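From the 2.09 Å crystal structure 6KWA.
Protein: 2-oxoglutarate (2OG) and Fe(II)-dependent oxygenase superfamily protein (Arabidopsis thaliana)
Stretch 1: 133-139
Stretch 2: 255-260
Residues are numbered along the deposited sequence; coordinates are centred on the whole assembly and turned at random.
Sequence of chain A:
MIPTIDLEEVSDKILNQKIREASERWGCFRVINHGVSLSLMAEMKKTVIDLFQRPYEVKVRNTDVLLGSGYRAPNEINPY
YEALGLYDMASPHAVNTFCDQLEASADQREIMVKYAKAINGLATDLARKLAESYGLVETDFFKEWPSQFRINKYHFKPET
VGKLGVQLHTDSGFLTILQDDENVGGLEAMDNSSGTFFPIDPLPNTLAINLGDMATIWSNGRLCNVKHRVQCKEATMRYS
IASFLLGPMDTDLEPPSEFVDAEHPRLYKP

Stretch 1, residues 133-139: SYGLVET
Stretch 2 (255-260) PPSEFV

How does the chain enter the contact at the start of stretch 1? Ser133 lies out of reach of stretch 2, and Tyr134 (phi/psi -100/-2) is the first residue to touch it. Its CA-to-CB bond points toward stretch 2, and with chi1 -74° (m) and chi2 -71° the ring offers a face to Phe259. The phenylalanine, chi1 -79° (m) and chi2 -52°, leaves its backbone sideways, yet the end of its ring comes nearer and turns an edge to the tyrosine. The centroids are 4.8 Å apart, the planes stand at 83°, and Tyr134 CD2 lies 3.6 Å from Phe259 CZ: an edge-to-face pair.

What turns the backbone from Tyr134 to Leu136? Gly135 is the first residue after a helix to leave helical phi/psi, in a Schellman motif; its phi/psi of 68/29 has the positive phi that favours glycine. Leu136 then extends at -73/154 and points toward stretch 2, its CA 7.4 Å from the CA of Glu258. Chi1 of -91° and chi2 of 29° both fall between wells. In this buried position, Leu136 CD2 packs 3.7 Å from Phe259 CE2, while Leu136 CD1 lies 4.1 Å from Glu258 CB and also 4.2 Å from Phe259 CZ.

How do Val137 and Glu138 meet the acidic side chain of stretch 2? Val137 (-86/-29, chi1 -61°, m) points sideways, and its CG2 comes 3.5 Å from Glu258 OE2. Glu138 (-81/69) points toward stretch 2 with chi1 -56° (m), chi2 83° (p) and chi3 -4°, and Glu258 reaches back with chi1 -64° (m), chi2 101° and chi3 -31°. The carboxylates crowd together, Glu138 OE1 lying 3.0 Å from Glu258 OE2. This is a close approach of like charges rather than a hydrogen bond as modelled, and no direct hydrogen bond joins the stretches.

What contacts does Glu138 make besides the crowded carboxylates, and how is stretch 2 shaped? Glu138 CA is 7.7 Å from Pro256 CA, and Glu138 CD rests 4.0 Å from Pro256 CB. Water 1 bridges the stretches, donating to Glu138 OE2 at 3.2 Å and accepting from Ser257 N at 2.9 Å. Pro256 (-52/133, C-gamma exo) leads into a 3-10 segment over 257-259, with phi/psi of -43/-41, -49/-30 and -82/-22; Phe259 N bonds to Pro256 O at 3.0 Å. Thr139, beyond reach of stretch 2, ends stretch 1 with a weak bond from Thr139 N to Val137 O at 2.8 Å.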

# COMPACT_ATOMS: atom_id res chain seq x y z
N SER A 133 -10.57 16.01 -6.77
CA SER A 133 -9.78 16.56 -7.86
C SER A 133 -10.49 16.41 -9.19
O SER A 133 -10.14 17.06 -10.17
CB SER A 133 -8.41 15.88 -7.92
OG SER A 133 -8.54 14.58 -8.46
N TYR A 134 -11.48 15.54 -9.24
CA TYR A 134 -12.28 15.41 -10.46
C TYR A 134 -13.61 16.16 -10.38
O TYR A 134 -14.38 16.16 -11.36
CB TYR A 134 -12.55 13.92 -10.74
CG TYR A 134 -11.35 13.15 -11.28
CD1 TYR A 134 -10.89 13.38 -12.56
CD2 TYR A 134 -10.68 12.22 -10.49
CE1 TYR A 134 -9.77 12.68 -13.06
CE2 TYR A 134 -9.56 11.53 -10.96
CZ TYR A 134 -9.11 11.76 -12.25
OH TYR A 134 -8.01 11.08 -12.74
N GLY A 135 -13.89 16.78 -9.24
CA GLY A 135 -15.16 17.50 -9.03
C GLY A 135 -16.39 16.59 -8.97
O GLY A 135 -17.50 16.99 -9.29
N LEU A 136 -16.17 15.36 -8.51
CA LEU A 136 -17.21 14.35 -8.41
C LEU A 136 -18.18 14.64 -7.28
O LEU A 136 -17.81 15.31 -6.30
CB LEU A 136 -16.59 12.97 -8.19
CG LEU A 136 -16.24 12.04 -9.34
CD1 LEU A 136 -15.89 12.75 -10.63
CD2 LEU A 136 -15.16 11.04 -8.89
N VAL A 137 -19.40 14.15 -7.44
CA VAL A 137 -20.43 14.24 -6.42
C VAL A 137 -20.31 13.09 -5.44
O VAL A 137 -20.67 13.21 -4.28
CB VAL A 137 -21.86 14.29 -7.03
CG1 VAL A 137 -21.99 15.52 -7.92
CG2 VAL A 137 -22.17 13.03 -7.81
N GLU A 138 -19.79 11.95 -5.92
CA GLU A 138 -19.67 10.79 -5.07
C GLU A 138 -18.42 10.88 -4.19
O GLU A 138 -17.50 10.08 -4.30
CB GLU A 138 -19.58 9.54 -5.96
CG GLU A 138 -20.73 9.34 -6.95
CD GLU A 138 -20.58 10.13 -8.25
OE1 GLU A 138 -19.63 10.92 -8.39
OE2 GLU A 138 -21.43 9.97 -9.15
N THR A 139 -18.43 11.80 -3.24
CA THR A 139 -17.22 12.04 -2.45
C THR A 139 -17.09 11.02 -1.32
O THR A 139 -16.17 11.08 -0.53
CB THR A 139 -17.20 13.48 -1.87
OG1 THR A 139 -18.39 13.71 -1.11
CG2 THR A 139 -17.13 14.52 -3.03
N PRO A 255 -17.42 2.40 -13.05
CA PRO A 255 -17.12 3.81 -12.74
C PRO A 255 -18.30 4.75 -12.49
O PRO A 255 -19.38 4.55 -13.03
CB PRO A 255 -16.38 4.30 -14.00
CG PRO A 255 -15.87 3.10 -14.67
CD PRO A 255 -16.84 2.00 -14.35
N PRO A 256 -18.09 5.78 -11.65
CA PRO A 256 -19.04 6.88 -11.64
C PRO A 256 -19.26 7.40 -13.06
O PRO A 256 -18.30 7.59 -13.82
CB PRO A 256 -18.35 7.93 -10.76
CG PRO A 256 -17.53 7.11 -9.81
CD PRO A 256 -17.11 5.87 -10.55
N SER A 257 -20.52 7.59 -13.43
CA SER A 257 -20.93 8.03 -14.77
C SER A 257 -20.07 9.15 -15.35
O SER A 257 -19.76 9.14 -16.55
CB SER A 257 -22.39 8.45 -14.75
OG SER A 257 -22.56 9.59 -13.92
N GLU A 258 -19.72 10.12 -14.51
CA GLU A 258 -18.93 11.27 -14.96
C GLU A 258 -17.68 10.90 -15.78
O GLU A 258 -17.21 11.69 -16.59
CB GLU A 258 -18.48 12.15 -13.78
CG GLU A 258 -19.57 12.86 -12.95
CD GLU A 258 -19.87 12.17 -11.64
OE1 GLU A 258 -19.73 10.93 -11.57
OE2 GLU A 258 -20.18 12.90 -10.64
N PHE A 259 -17.12 9.73 -15.49
CA PHE A 259 -15.89 9.25 -16.12
C PHE A 259 -16.10 8.60 -17.48
O PHE A 259 -15.16 8.43 -18.25
CB PHE A 259 -15.21 8.23 -15.21
CG PHE A 259 -14.45 8.84 -14.09
CD1 PHE A 259 -13.52 9.83 -14.34
CD2 PHE A 259 -14.66 8.41 -12.78
CE1 PHE A 259 -12.80 10.40 -13.30
CE2 PHE A 259 -13.95 8.97 -11.74
CZ PHE A 259 -13.01 9.97 -12.01
N VAL A 260 -17.32 8.16 -17.73
CA VAL A 260 -17.58 7.44 -18.95
C VAL A 260 -18.43 8.26 -19.89
O VAL A 260 -19.53 8.68 -19.55
CB VAL A 260 -18.30 6.12 -18.66
CG1 VAL A 260 -18.44 5.32 -19.96
CG2 VAL A 260 -17.52 5.34 -17.60
O HOH W 1 -22.24 7.51 -11.09